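Local coordinates for quinonprotein alcohol dehydrogenase-like protein (Bacteroides thetaiotaomicron VPI-5482, PDB 4R5O) that is of unknown function but binds calcium and joins an immunoglobulin-like beta-sandwich domain to a seven-bladed beta-propeller related to YVTN-repeat proteins, at residues 287-292 against 352-357; 299-304 against 309-314; 339-344 against 362-367; 350-353 against 358-361; 376-381 against 385-390. All coordinates share one frame; numbering follows the deposited sequence.

Contact 1 (287-292 against 352-357); sequences NVYTLE and YILGDS. With CA (calcium ion), chain L.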
# COMPACT_ATOMS: atom_id res chain seq x y z
N ASN A 287 19.19 15.61 -7.01
CA ASN A 287 19.57 15.84 -5.62
C ASN A 287 18.45 15.42 -4.67
O ASN A 287 17.31 15.25 -5.09
CB ASN A 287 19.95 17.31 -5.39
CG ASN A 287 21.26 17.70 -6.03
OD1 ASN A 287 21.39 18.76 -6.63
ND2 ASN A 287 22.24 16.81 -6.01
N VAL A 288 18.82 15.19 -3.39
CA VAL A 288 17.88 14.78 -2.35
C VAL A 288 17.58 16.00 -1.53
O VAL A 288 18.49 16.75 -1.18
CB VAL A 288 18.40 13.59 -1.52
CG1 VAL A 288 17.64 13.44 -0.20
CG2 VAL A 288 18.32 12.32 -2.35
N TYR A 289 16.29 16.19 -1.23
CA TYR A 289 15.79 17.29 -0.44
C TYR A 289 15.07 16.83 0.78
O TYR A 289 14.32 15.87 0.73
CB TYR A 289 14.83 18.16 -1.29
CG TYR A 289 15.49 18.96 -2.37
CD1 TYR A 289 15.90 18.36 -3.56
CD2 TYR A 289 15.60 20.34 -2.28
CE1 TYR A 289 16.49 19.10 -4.58
CE2 TYR A 289 16.18 21.10 -3.30
CZ TYR A 289 16.62 20.47 -4.45
OH TYR A 289 17.14 21.23 -5.46
N THR A 290 15.25 17.56 1.86
CA THR A 290 14.52 17.35 3.10
C THR A 290 14.29 18.75 3.69
O THR A 290 14.58 19.73 3.04
CB THR A 290 15.24 16.37 4.04
OG1 THR A 290 14.34 15.99 5.09
CG2 THR A 290 16.57 16.91 4.60
N LEU A 291 13.73 18.82 4.89
CA LEU A 291 13.49 20.07 5.61
C LEU A 291 14.29 20.12 6.90
O LEU A 291 14.57 19.08 7.52
CB LEU A 291 12.00 20.29 5.93
CG LEU A 291 10.98 20.33 4.81
CD1 LEU A 291 9.64 20.58 5.38
CD2 LEU A 291 11.29 21.39 3.77
N GLU A 292 14.62 21.33 7.30
CA GLU A 292 15.31 21.63 8.54
C GLU A 292 14.39 22.50 9.35
O GLU A 292 13.71 23.37 8.79
CB GLU A 292 16.67 22.29 8.26
CG GLU A 292 17.46 22.63 9.51
CD GLU A 292 18.82 23.22 9.26
OE1 GLU A 292 18.92 24.13 8.41
OE2 GLU A 292 19.78 22.83 9.96
N TYR A 352 7.15 24.22 -4.62
CA TYR A 352 8.50 24.76 -4.64
C TYR A 352 9.16 24.41 -5.95
O TYR A 352 9.25 23.25 -6.33
CB TYR A 352 9.35 24.27 -3.46
CG TYR A 352 10.80 24.72 -3.51
CD1 TYR A 352 11.14 26.07 -3.47
CD2 TYR A 352 11.84 23.79 -3.54
CE1 TYR A 352 12.48 26.49 -3.51
CE2 TYR A 352 13.18 24.20 -3.56
CZ TYR A 352 13.49 25.55 -3.54
OH TYR A 352 14.79 25.98 -3.55
N ILE A 353 9.66 25.44 -6.61
CA ILE A 353 10.38 25.31 -7.87
C ILE A 353 11.83 25.48 -7.52
O ILE A 353 12.25 26.57 -7.17
CB ILE A 353 9.84 26.32 -8.90
CG1 ILE A 353 8.33 26.03 -9.16
CG2 ILE A 353 10.66 26.21 -10.19
CD1 ILE A 353 7.48 27.17 -9.75
N LEU A 354 12.57 24.37 -7.54
CA LEU A 354 13.99 24.28 -7.22
C LEU A 354 14.75 25.53 -7.69
O LEU A 354 14.70 25.87 -8.88
CB LEU A 354 14.62 23.00 -7.85
CG LEU A 354 13.89 21.67 -7.75
CD1 LEU A 354 14.58 20.60 -8.60
CD2 LEU A 354 13.70 21.24 -6.32
N GLY A 355 15.41 26.21 -6.76
CA GLY A 355 16.21 27.41 -7.02
C GLY A 355 15.46 28.73 -7.06
O GLY A 355 16.08 29.80 -7.06
N ASP A 356 14.12 28.67 -7.12
CA ASP A 356 13.35 29.89 -7.17
C ASP A 356 12.55 29.98 -5.89
O ASP A 356 11.57 29.25 -5.72
CB ASP A 356 12.49 29.91 -8.43
CG ASP A 356 11.70 31.18 -8.65
OD1 ASP A 356 12.15 32.26 -8.18
OD2 ASP A 356 10.66 31.11 -9.36
N SER A 357 13.01 30.84 -4.96
CA SER A 357 12.40 31.08 -3.64
C SER A 357 11.09 31.89 -3.75
O SER A 357 10.35 31.97 -2.77
CB SER A 357 13.39 31.81 -2.73
OG SER A 357 13.82 33.04 -3.28
CA CA L . 10.98 33.93 -10.17
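With chi1 at -71°, Y289 sends its CG away from the carbonyl carbon, and L354 uses the same first-torsion position (-45°), which brings the far end of the phenol against one branch of the leucine. L354 CD2 sits over a face of the Y289 ring, 4.0 Å from its centroid, as a CH-pi contact. The methyl is displaced toward the phenolic end, and Y289 OH lies 3.5 Å from L354 CD2. Y352 meets the same tyrosine more lightly: Y289 CE2 comes up to the edge of the Y352 ring, 4.3 Å from Y352 CE2. These side chains bridge successive blades of the beta-propeller. Y289 stands on strand 288-294, while L354 lies in a type II turn, I353 to D356, just after the edge strand of the next blade. Y352 OH accepts a hydrogen bond from G355 N at 3.3 Å, tying that ring to the turn. The Y289 hydroxyl is itself hydrogen-bonded to D285. Shortening Y289 to an alanine removes the ring, and L354 is likely to lose its packing surface and D285 its hydroxyl partner. Beyond the turn, D356 binds the calcium ion through OD1, with D358 as a second protein ligand.

Contact 2 (299-304 against 309-314); sequences NIVKIK and LEKVFA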
# COMPACT_ATOMS: atom_id res chain seq x y z
N ASN A 299 13.67 25.28 6.56
CA ASN A 299 14.60 25.41 5.45
C ASN A 299 14.51 24.22 4.52
O ASN A 299 14.60 23.08 5.00
CB ASN A 299 16.03 25.57 5.94
CG ASN A 299 16.26 26.70 6.89
OD1 ASN A 299 15.96 27.86 6.60
ND2 ASN A 299 16.88 26.39 8.00
N ILE A 300 14.32 24.45 3.21
CA ILE A 300 14.35 23.39 2.19
C ILE A 300 15.81 23.10 1.95
O ILE A 300 16.55 23.98 1.48
CB ILE A 300 13.57 23.76 0.91
CG1 ILE A 300 12.13 24.20 1.24
CG2 ILE A 300 13.63 22.59 -0.09
CD1 ILE A 300 11.36 24.81 0.11
N VAL A 301 16.26 21.91 2.35
CA VAL A 301 17.68 21.57 2.26
C VAL A 301 17.94 20.67 1.05
O VAL A 301 17.36 19.61 0.93
CB VAL A 301 18.19 20.91 3.57
CG1 VAL A 301 19.66 20.52 3.45
CG2 VAL A 301 17.98 21.83 4.76
N LYS A 302 18.84 21.10 0.18
CA LYS A 302 19.35 20.36 -0.97
C LYS A 302 20.56 19.59 -0.51
O LYS A 302 21.46 20.19 0.07
CB LYS A 302 19.68 21.34 -2.10
CG LYS A 302 20.33 20.80 -3.36
CD LYS A 302 20.62 22.02 -4.21
CE LYS A 302 21.14 21.79 -5.60
NZ LYS A 302 21.33 23.07 -6.32
N ILE A 303 20.57 18.26 -0.71
CA ILE A 303 21.70 17.42 -0.31
C ILE A 303 22.36 17.01 -1.60
O ILE A 303 21.77 16.25 -2.37
CB ILE A 303 21.32 16.22 0.62
CG1 ILE A 303 20.34 16.66 1.77
CG2 ILE A 303 22.59 15.53 1.15
CD1 ILE A 303 19.65 15.49 2.64
N LYS A 304 23.55 17.57 -1.89
CA LYS A 304 24.19 17.24 -3.15
C LYS A 304 24.91 15.88 -3.01
O LYS A 304 25.00 15.34 -1.90
CB LYS A 304 25.13 18.37 -3.59
CG LYS A 304 24.47 19.75 -3.73
CD LYS A 304 25.53 20.78 -4.12
CE LYS A 304 25.03 22.20 -4.25
NZ LYS A 304 26.12 23.11 -4.68
N LEU A 309 25.50 20.94 1.55
CA LEU A 309 24.14 21.41 1.69
C LEU A 309 23.91 22.81 1.19
O LEU A 309 24.67 23.74 1.50
CB LEU A 309 23.77 21.38 3.20
CG LEU A 309 24.04 20.08 3.98
CD1 LEU A 309 23.72 20.26 5.46
CD2 LEU A 309 23.25 18.89 3.40
N GLU A 310 22.78 22.98 0.49
CA GLU A 310 22.24 24.26 0.02
C GLU A 310 20.92 24.44 0.72
O GLU A 310 20.13 23.50 0.75
CB GLU A 310 22.13 24.32 -1.52
CG GLU A 310 21.63 25.63 -2.11
CD GLU A 310 21.70 25.70 -3.63
OE1 GLU A 310 22.79 25.42 -4.18
OE2 GLU A 310 20.69 26.09 -4.25
N LYS A 311 20.72 25.59 1.37
CA LYS A 311 19.53 25.85 2.16
C LYS A 311 18.80 27.12 1.70
O LYS A 311 19.41 28.18 1.60
CB LYS A 311 19.89 25.98 3.65
CG LYS A 311 20.50 24.70 4.25
CD LYS A 311 20.76 24.81 5.71
CE LYS A 311 21.41 23.55 6.24
NZ LYS A 311 21.61 23.64 7.72
N VAL A 312 17.49 26.99 1.46
CA VAL A 312 16.53 28.03 1.07
C VAL A 312 15.48 28.14 2.15
O VAL A 312 14.79 27.14 2.39
CB VAL A 312 15.89 27.75 -0.33
CG1 VAL A 312 14.77 28.75 -0.63
CG2 VAL A 312 16.94 27.73 -1.45
N PHE A 313 15.30 29.35 2.76
CA PHE A 313 14.33 29.59 3.82
C PHE A 313 12.91 29.72 3.26
O PHE A 313 12.68 30.41 2.26
CB PHE A 313 14.70 30.85 4.64
CG PHE A 313 13.70 31.25 5.70
CD1 PHE A 313 13.63 30.56 6.91
CD2 PHE A 313 12.84 32.33 5.50
CE1 PHE A 313 12.68 30.91 7.88
CE2 PHE A 313 11.90 32.69 6.47
CZ PHE A 313 11.83 31.98 7.66
N ALA A 314 11.95 29.04 3.93
CA ALA A 314 10.51 29.02 3.64
C ALA A 314 9.78 29.56 4.85
O ALA A 314 9.78 28.91 5.89
CB ALA A 314 10.07 27.61 3.30
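K302 N donates to E310 O at 2.8 Å, nearly along the C=O axis and almost straight, and E310 N returns a bond to K302 O, so these two residues form a hydrogen-bonded antiparallel pair. I300 and V312 make the next such pair, with I300 N to V312 O at 2.9 Å. Between and beyond them lie the non-hydrogen-bonded pairs N299-F313, V301-K311 and I303-L309. On the face with I300 and V312, K302 and E310 run side by side as extended chains, each with CG anti to its own backbone nitrogen (175° and -178°). Their ends meet in a weak salt bridge, K302 NZ to E310 OE1 at 3.5 Å, while K304 NZ adds positive charge 4.1 Å from the same oxygen. A leucine in place of E310 would probably leave K302 without its salt-bridge mate and two lysine charges close together with no carboxylate beside them. On the other face, L309 CD2 packs 3.9 Å from V301 CG1 and touches I303 as well, and V301 CG2 lies along the aliphatic part of K311. N299 OD1 comes to the edge of the F313 ring, in its plane, 3.6 Å from F313 CD1. N299 ND2 hydrogen-bonds to E292; K311 NZ bonds to the backbone oxygen of D271 and makes a salt bridge to E292. This hairpin closes a four-stranded propeller blade: 309-314 is its outermost strand, 297-303 is flanked on its other side by 288-294, and I300 and V312 pack on Y352 of the following blade.

Contact 3 (339-344 against 362-367); sequences IIYLVS and APFIAA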
# COMPACT_ATOMS: atom_id res chain seq x y z
N ILE A 339 10.13 20.63 -9.49
CA ILE A 339 9.11 20.93 -8.49
C ILE A 339 9.15 19.95 -7.30
O ILE A 339 9.40 18.75 -7.44
CB ILE A 339 7.74 20.83 -9.24
CG1 ILE A 339 7.51 22.05 -10.13
CG2 ILE A 339 6.54 20.64 -8.30
CD1 ILE A 339 6.29 21.93 -11.02
N ILE A 340 8.81 20.51 -6.13
CA ILE A 340 8.55 19.79 -4.89
C ILE A 340 7.27 20.38 -4.29
O ILE A 340 7.15 21.60 -4.15
CB ILE A 340 9.71 19.76 -3.86
CG1 ILE A 340 11.00 19.22 -4.49
CG2 ILE A 340 9.29 18.96 -2.60
CD1 ILE A 340 12.20 19.29 -3.66
N TYR A 341 6.31 19.52 -4.00
CA TYR A 341 5.10 19.90 -3.30
C TYR A 341 5.32 19.66 -1.80
O TYR A 341 5.84 18.60 -1.44
CB TYR A 341 3.87 19.14 -3.82
CG TYR A 341 3.52 19.45 -5.25
CD1 TYR A 341 2.72 20.54 -5.57
CD2 TYR A 341 3.92 18.62 -6.28
CE1 TYR A 341 2.37 20.83 -6.89
CE2 TYR A 341 3.57 18.88 -7.61
CZ TYR A 341 2.80 19.99 -7.90
OH TYR A 341 2.42 20.25 -9.19
N LEU A 342 4.98 20.63 -0.94
CA LEU A 342 5.13 20.47 0.51
C LEU A 342 3.94 21.14 1.20
O LEU A 342 3.32 22.03 0.62
CB LEU A 342 6.49 20.98 1.05
CG LEU A 342 6.94 22.45 0.94
CD1 LEU A 342 8.21 22.65 1.71
CD2 LEU A 342 7.21 22.88 -0.50
N VAL A 343 3.58 20.64 2.40
CA VAL A 343 2.41 21.05 3.19
C VAL A 343 2.79 21.90 4.39
O VAL A 343 3.64 21.51 5.19
CB VAL A 343 1.63 19.82 3.70
CG1 VAL A 343 0.27 20.23 4.27
CG2 VAL A 343 1.44 18.78 2.61
N SER A 344 2.12 23.04 4.55
CA SER A 344 2.30 23.92 5.69
C SER A 344 1.42 23.41 6.83
O SER A 344 0.48 22.64 6.60
CB SER A 344 2.00 25.37 5.34
OG SER A 344 0.65 25.54 4.95
N ALA A 362 3.61 32.25 -1.81
CA ALA A 362 2.17 31.98 -1.67
C ALA A 362 1.87 30.50 -1.93
O ALA A 362 2.57 29.89 -2.74
CB ALA A 362 1.38 32.85 -2.63
N PRO A 363 0.82 29.90 -1.28
CA PRO A 363 0.50 28.49 -1.54
C PRO A 363 0.01 28.25 -2.95
O PRO A 363 -0.55 29.16 -3.57
CB PRO A 363 -0.64 28.17 -0.55
CG PRO A 363 -0.65 29.26 0.41
CD PRO A 363 -0.12 30.47 -0.29
N PHE A 364 0.25 27.04 -3.45
CA PHE A 364 -0.23 26.59 -4.75
C PHE A 364 -1.70 26.21 -4.59
O PHE A 364 -2.52 26.53 -5.46
CB PHE A 364 0.64 25.43 -5.25
CG PHE A 364 0.05 24.59 -6.36
CD1 PHE A 364 -0.12 25.11 -7.64
CD2 PHE A 364 -0.25 23.25 -6.15
CE1 PHE A 364 -0.66 24.33 -8.66
CE2 PHE A 364 -0.79 22.47 -7.17
CZ PHE A 364 -0.98 23.01 -8.42
N ILE A 365 -2.01 25.53 -3.46
CA ILE A 365 -3.34 25.13 -3.03
C ILE A 365 -3.53 25.71 -1.63
O ILE A 365 -2.80 25.36 -0.71
CB ILE A 365 -3.57 23.61 -3.10
CG1 ILE A 365 -3.43 23.12 -4.55
CG2 ILE A 365 -4.96 23.25 -2.55
CD1 ILE A 365 -3.27 21.65 -4.68
N ALA A 366 -4.49 26.62 -1.50
CA ALA A 366 -4.84 27.30 -0.25
C ALA A 366 -5.40 26.32 0.79
O ALA A 366 -6.01 25.31 0.43
CB ALA A 366 -5.85 28.39 -0.52
N ALA A 367 -5.21 26.65 2.06
CA ALA A 367 -5.75 25.87 3.16
C ALA A 367 -7.25 26.13 3.33
O ALA A 367 -7.74 27.20 2.93
CB ALA A 367 -5.01 26.23 4.45
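The rings of Y341 and F364 meet obliquely, their planes 50° apart and their centroids 5.5 Å from each other. The Y341 corner at CE1 sits against the CD2-CE2 bond of F364, with Y341 CE1 3.6 Å from F364 CE2. One face of the Y341 ring carries I339 CG2 from its own strand, 3.5 Å above the plane and shifted toward the rim. The two side chains set out differently, Y341 with CG opposite the carbonyl carbon and F364 with CG opposite the backbone nitrogen (chi1 163°), and this swings the phenyl across to the tyrosine although the two backbones stay well separated, with Y341 CA and F364 CA 8.7 Å apart. K351 of the intervening strand touches both rings. In the propeller blade, 339-343 is the middle strand and 349-353 its outer neighbour; the irregular segment 362-367 runs along the far side of 349-353, where a blade usually has its fourth strand. F364 is held there by backbone hydrogen bonding to I349, and because F364 and I365 both face I349, the chain forms a classic beta bulge. No hydrogen bond joins 339-344 to 362-367 directly. Y341 is buried, and L377, L379 and L386 of the next blade also pack on it, while F364 remains partly open to solvent.

Contact 4 (350-353 against 358-361); sequences YKYI and DSLK. With CA (calcium ion), chain L.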
# COMPACT_ATOMS: atom_id res chain seq x y z
N TYR A 350 2.31 24.12 -0.95
CA TYR A 350 3.27 24.96 -1.64
C TYR A 350 3.92 24.15 -2.74
O TYR A 350 4.23 22.98 -2.54
CB TYR A 350 4.29 25.52 -0.65
CG TYR A 350 3.73 26.58 0.27
CD1 TYR A 350 3.03 26.24 1.42
CD2 TYR A 350 3.91 27.93 -0.02
CE1 TYR A 350 2.50 27.22 2.26
CE2 TYR A 350 3.39 28.92 0.82
CZ TYR A 350 2.69 28.56 1.96
OH TYR A 350 2.18 29.51 2.82
N LYS A 351 4.07 24.77 -3.92
CA LYS A 351 4.75 24.18 -5.07
C LYS A 351 6.10 24.86 -5.18
O LYS A 351 6.18 25.99 -5.67
CB LYS A 351 3.93 24.30 -6.36
CG LYS A 351 4.64 23.73 -7.57
CD LYS A 351 3.79 23.67 -8.85
CE LYS A 351 3.59 24.97 -9.57
NZ LYS A 351 2.79 24.76 -10.80
N TYR A 352 7.15 24.22 -4.62
CA TYR A 352 8.50 24.76 -4.64
C TYR A 352 9.16 24.41 -5.95
O TYR A 352 9.25 23.25 -6.33
CB TYR A 352 9.35 24.27 -3.46
CG TYR A 352 10.80 24.72 -3.51
CD1 TYR A 352 11.14 26.07 -3.47
CD2 TYR A 352 11.84 23.79 -3.54
CE1 TYR A 352 12.48 26.49 -3.51
CE2 TYR A 352 13.18 24.20 -3.56
CZ TYR A 352 13.49 25.55 -3.54
OH TYR A 352 14.79 25.98 -3.55
N ILE A 353 9.66 25.44 -6.61
CA ILE A 353 10.38 25.31 -7.87
C ILE A 353 11.83 25.48 -7.52
O ILE A 353 12.25 26.57 -7.17
CB ILE A 353 9.84 26.32 -8.90
CG1 ILE A 353 8.33 26.03 -9.16
CG2 ILE A 353 10.66 26.21 -10.19
CD1 ILE A 353 7.48 27.17 -9.75
N ASP A 358 10.79 32.45 -4.94
CA ASP A 358 9.57 33.22 -5.22
C ASP A 358 8.35 32.33 -5.20
O ASP A 358 7.25 32.79 -4.91
CB ASP A 358 9.67 33.92 -6.60
CG ASP A 358 10.81 34.92 -6.80
OD1 ASP A 358 11.51 35.24 -5.80
OD2 ASP A 358 10.99 35.37 -7.94
N SER A 359 8.54 31.04 -5.55
CA SER A 359 7.52 30.00 -5.61
C SER A 359 7.00 29.61 -4.19
O SER A 359 6.02 28.86 -4.09
CB SER A 359 8.08 28.76 -6.30
OG SER A 359 9.19 28.21 -5.60
N LEU A 360 7.64 30.13 -3.12
CA LEU A 360 7.31 29.88 -1.72
C LEU A 360 6.60 31.06 -1.07
O LEU A 360 6.28 31.00 0.13
CB LEU A 360 8.59 29.59 -0.91
CG LEU A 360 9.41 28.38 -1.24
CD1 LEU A 360 10.73 28.41 -0.49
CD2 LEU A 360 8.62 27.10 -0.99
N LYS A 361 6.38 32.16 -1.83
CA LYS A 361 5.77 33.39 -1.33
C LYS A 361 4.25 33.21 -1.10
O LYS A 361 3.68 33.92 -0.26
CB LYS A 361 6.02 34.56 -2.30
CA CA L . 10.98 33.93 -10.17
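S359 OG takes the backbone N-H of I353 at 3.0 Å in an almost straight bond (175° at the hydrogen). The same hydroxyl is hydrogen-bonded to D356 O, so one serine oxygen ties the I353 backbone to the loop that follows. With chi1 at 62°, OG lies between the serine's own backbone nitrogen and carbonyl carbon, which turns it to the strand. S359 CB meanwhile packs on I353 CD1 at 3.8 Å. The apolar half of the contact belongs to L360. Its forked end sits against the Y352 CD1 corner, L360 CG being 3.6 Å from Y352 CD1, with the leucine's CD1 lying near the ring's CD1-CE1 side and its CD2 reaching back toward Y352 CB. Farther along, Y350 CE2 comes within 3.6 Å of L360 O.

The short 3-10 segment that includes 358-360 carries both side chains to the strand, and the S359 OG bond to D356 O ties it back to the preceding turn. Around them a second layer closes in. The Y350 ring stacks with F316, and I300, V312 and A314 of the preceding blade pack on L360, so the leucine lies buried between two blades.

On the solvent side of the same segment, D358 OD2 binds the calcium ion at 2.6 Å, and D356 supplies the other protein ligand. This is a propeller edge loop folded back on its own strand by a serine, with a two-aspartate calcium site at its exposed tip.

Contact 5 (376-381 against 385-390); sequences PLQLNQ and ELYVTY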
# COMPACT_ATOMS: atom_id res chain seq x y z
N PRO A 376 1.05 11.67 3.86
CA PRO A 376 2.02 12.23 2.91
C PRO A 376 1.41 12.51 1.54
O PRO A 376 0.47 11.82 1.14
CB PRO A 376 3.09 11.14 2.81
CG PRO A 376 2.45 9.93 3.22
CD PRO A 376 1.44 10.30 4.26
N LEU A 377 1.91 13.54 0.85
CA LEU A 377 1.47 13.84 -0.51
C LEU A 377 1.92 12.76 -1.47
O LEU A 377 2.98 12.16 -1.26
CB LEU A 377 2.03 15.19 -0.98
CG LEU A 377 1.63 16.47 -0.25
CD1 LEU A 377 2.46 17.64 -0.73
CD2 LEU A 377 0.13 16.75 -0.40
N GLN A 378 1.14 12.52 -2.52
CA GLN A 378 1.51 11.59 -3.58
C GLN A 378 1.30 12.28 -4.92
O GLN A 378 0.46 13.17 -5.07
CB GLN A 378 0.75 10.25 -3.49
CG GLN A 378 1.13 9.19 -4.53
CD GLN A 378 2.56 8.73 -4.44
OE1 GLN A 378 3.48 9.45 -4.79
NE2 GLN A 378 2.77 7.45 -4.14
N LEU A 379 2.12 11.92 -5.88
CA LEU A 379 2.04 12.48 -7.21
C LEU A 379 2.03 11.39 -8.22
O LEU A 379 2.79 10.42 -8.10
CB LEU A 379 3.20 13.45 -7.48
CG LEU A 379 3.07 14.38 -8.69
CD1 LEU A 379 2.14 15.54 -8.39
CD2 LEU A 379 4.41 14.99 -9.03
N ASN A 380 1.18 11.56 -9.23
CA ASN A 380 1.13 10.71 -10.40
C ASN A 380 2.15 11.26 -11.38
O ASN A 380 1.95 12.36 -11.89
CB ASN A 380 -0.28 10.65 -10.95
CG ASN A 380 -0.44 9.70 -12.10
OD1 ASN A 380 0.37 9.64 -13.02
ND2 ASN A 380 -1.54 8.98 -12.11
N GLN A 381 3.25 10.52 -11.63
CA GLN A 381 4.35 10.99 -12.46
C GLN A 381 4.03 10.95 -13.98
O GLN A 381 4.84 11.46 -14.76
CB GLN A 381 5.61 10.17 -12.18
CG GLN A 381 6.09 10.24 -10.72
CD GLN A 381 6.48 11.61 -10.20
OE1 GLN A 381 6.75 12.55 -10.95
NE2 GLN A 381 6.61 11.70 -8.88
N GLU A 385 -0.77 14.80 -11.63
CA GLU A 385 -1.84 14.88 -10.65
C GLU A 385 -1.31 14.70 -9.22
O GLU A 385 -0.54 13.77 -8.97
CB GLU A 385 -2.93 13.82 -10.93
CG GLU A 385 -3.77 14.03 -12.18
CD GLU A 385 -4.61 12.82 -12.55
OE1 GLU A 385 -4.06 11.70 -12.68
OE2 GLU A 385 -5.83 13.00 -12.74
N LEU A 386 -1.72 15.59 -8.30
CA LEU A 386 -1.36 15.58 -6.88
C LEU A 386 -2.50 15.00 -6.06
O LEU A 386 -3.64 15.44 -6.20
CB LEU A 386 -1.01 17.01 -6.42
CG LEU A 386 -0.52 17.23 -4.97
CD1 LEU A 386 0.93 16.79 -4.80
CD2 LEU A 386 -0.59 18.68 -4.62
N TYR A 387 -2.20 14.01 -5.23
CA TYR A 387 -3.17 13.36 -4.36
C TYR A 387 -2.94 13.83 -2.94
O TYR A 387 -1.92 13.51 -2.34
CB TYR A 387 -3.08 11.83 -4.44
CG TYR A 387 -3.01 11.26 -5.83
CD1 TYR A 387 -4.09 11.34 -6.69
CD2 TYR A 387 -1.92 10.50 -6.24
CE1 TYR A 387 -4.04 10.79 -7.97
CE2 TYR A 387 -1.87 9.93 -7.51
CZ TYR A 387 -2.94 10.06 -8.37
OH TYR A 387 -2.94 9.49 -9.61
N VAL A 388 -3.90 14.56 -2.42
CA VAL A 388 -3.89 15.14 -1.09
C VAL A 388 -4.94 14.46 -0.21
O VAL A 388 -6.09 14.32 -0.63
CB VAL A 388 -4.16 16.65 -1.20
CG1 VAL A 388 -4.03 17.32 0.15
CG2 VAL A 388 -3.22 17.31 -2.20
N THR A 389 -4.55 14.04 1.01
CA THR A 389 -5.43 13.42 2.01
C THR A 389 -5.82 14.48 3.04
O THR A 389 -4.96 15.02 3.73
CB THR A 389 -4.76 12.21 2.65
OG1 THR A 389 -4.38 11.29 1.64
CG2 THR A 389 -5.62 11.54 3.69
N TYR A 390 -7.13 14.78 3.11
CA TYR A 390 -7.72 15.74 4.04
C TYR A 390 -8.55 15.05 5.11
O TYR A 390 -9.13 13.99 4.84
CB TYR A 390 -8.62 16.74 3.29
CG TYR A 390 -7.93 17.64 2.31
CD1 TYR A 390 -7.28 18.79 2.73
CD2 TYR A 390 -8.04 17.42 0.95
CE1 TYR A 390 -6.69 19.66 1.82
CE2 TYR A 390 -7.46 18.29 0.03
CZ TYR A 390 -6.78 19.41 0.47
OH TYR A 390 -6.20 20.28 -0.43
O HOH W 1 -1.77 14.04 1.66
O HOH W 2 -2.59 12.09 -0.16
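Strands 371-379 and 386-392 form an antiparallel beta hairpin in the four-stranded propeller blade of strands 371-379 to 409-416. Q378 and Y387 are a hydrogen-bonded pair, Y387 N giving to Q378 O at 2.8 Å. Toward the turn, N380 N donates to E385 O, also at 2.8 Å. The side chain of N380 adds a further tie: CG anti to the backbone nitrogen (-175°) swings the amide over to the tyrosine, and N380 ND2 gives a hydrogen bond to Y387 OH at 2.9 Å that lies in the amide plane. Ring and amide are turned 54° from each other. Q378 CG comes to the edge of the same ring, 3.7 Å from Y387 CD2, and E385 O lies over the centre of one face. The opposite side of the hairpin is apolar: L379 CD1 meets L386 CD1 at 4.0 Å, and L377 lies alongside V388. At the P376 end, water 1 accepts from T389 N at 2.9 Å, and water 2 is bonded to Y387 O and T389 OG1. N380 OD1 accepts from the backbone of Q382 and S383, so this asparagine braces the connecting loop of a hairpin inside a propeller blade.

How the contacts relate
Contacts 1 and 5 are buried, whereas contacts 2, 3 and 4 are partly exposed. Contacts 2 and 5 are hairpin pairings within single blades, built on backbone hydrogen bonds; contact 5 is mainly neutral, while contact 2 lies at a blade's outer strand and carries lysine-glutamate charge. Contact 1 joins two successive blades through side chains alone. Contacts 3 and 4 both pack the long loop after strand 349-353 onto its own blade, 3 with an oblique aromatic pair and 4 with a serine bond and leucine packing. Strand 349-353 is shared by contacts 1 and 4, which also supply one calcium-binding aspartate each. Contacts 3 and 5 meet at the boundary of neighbouring blades through apolar packing.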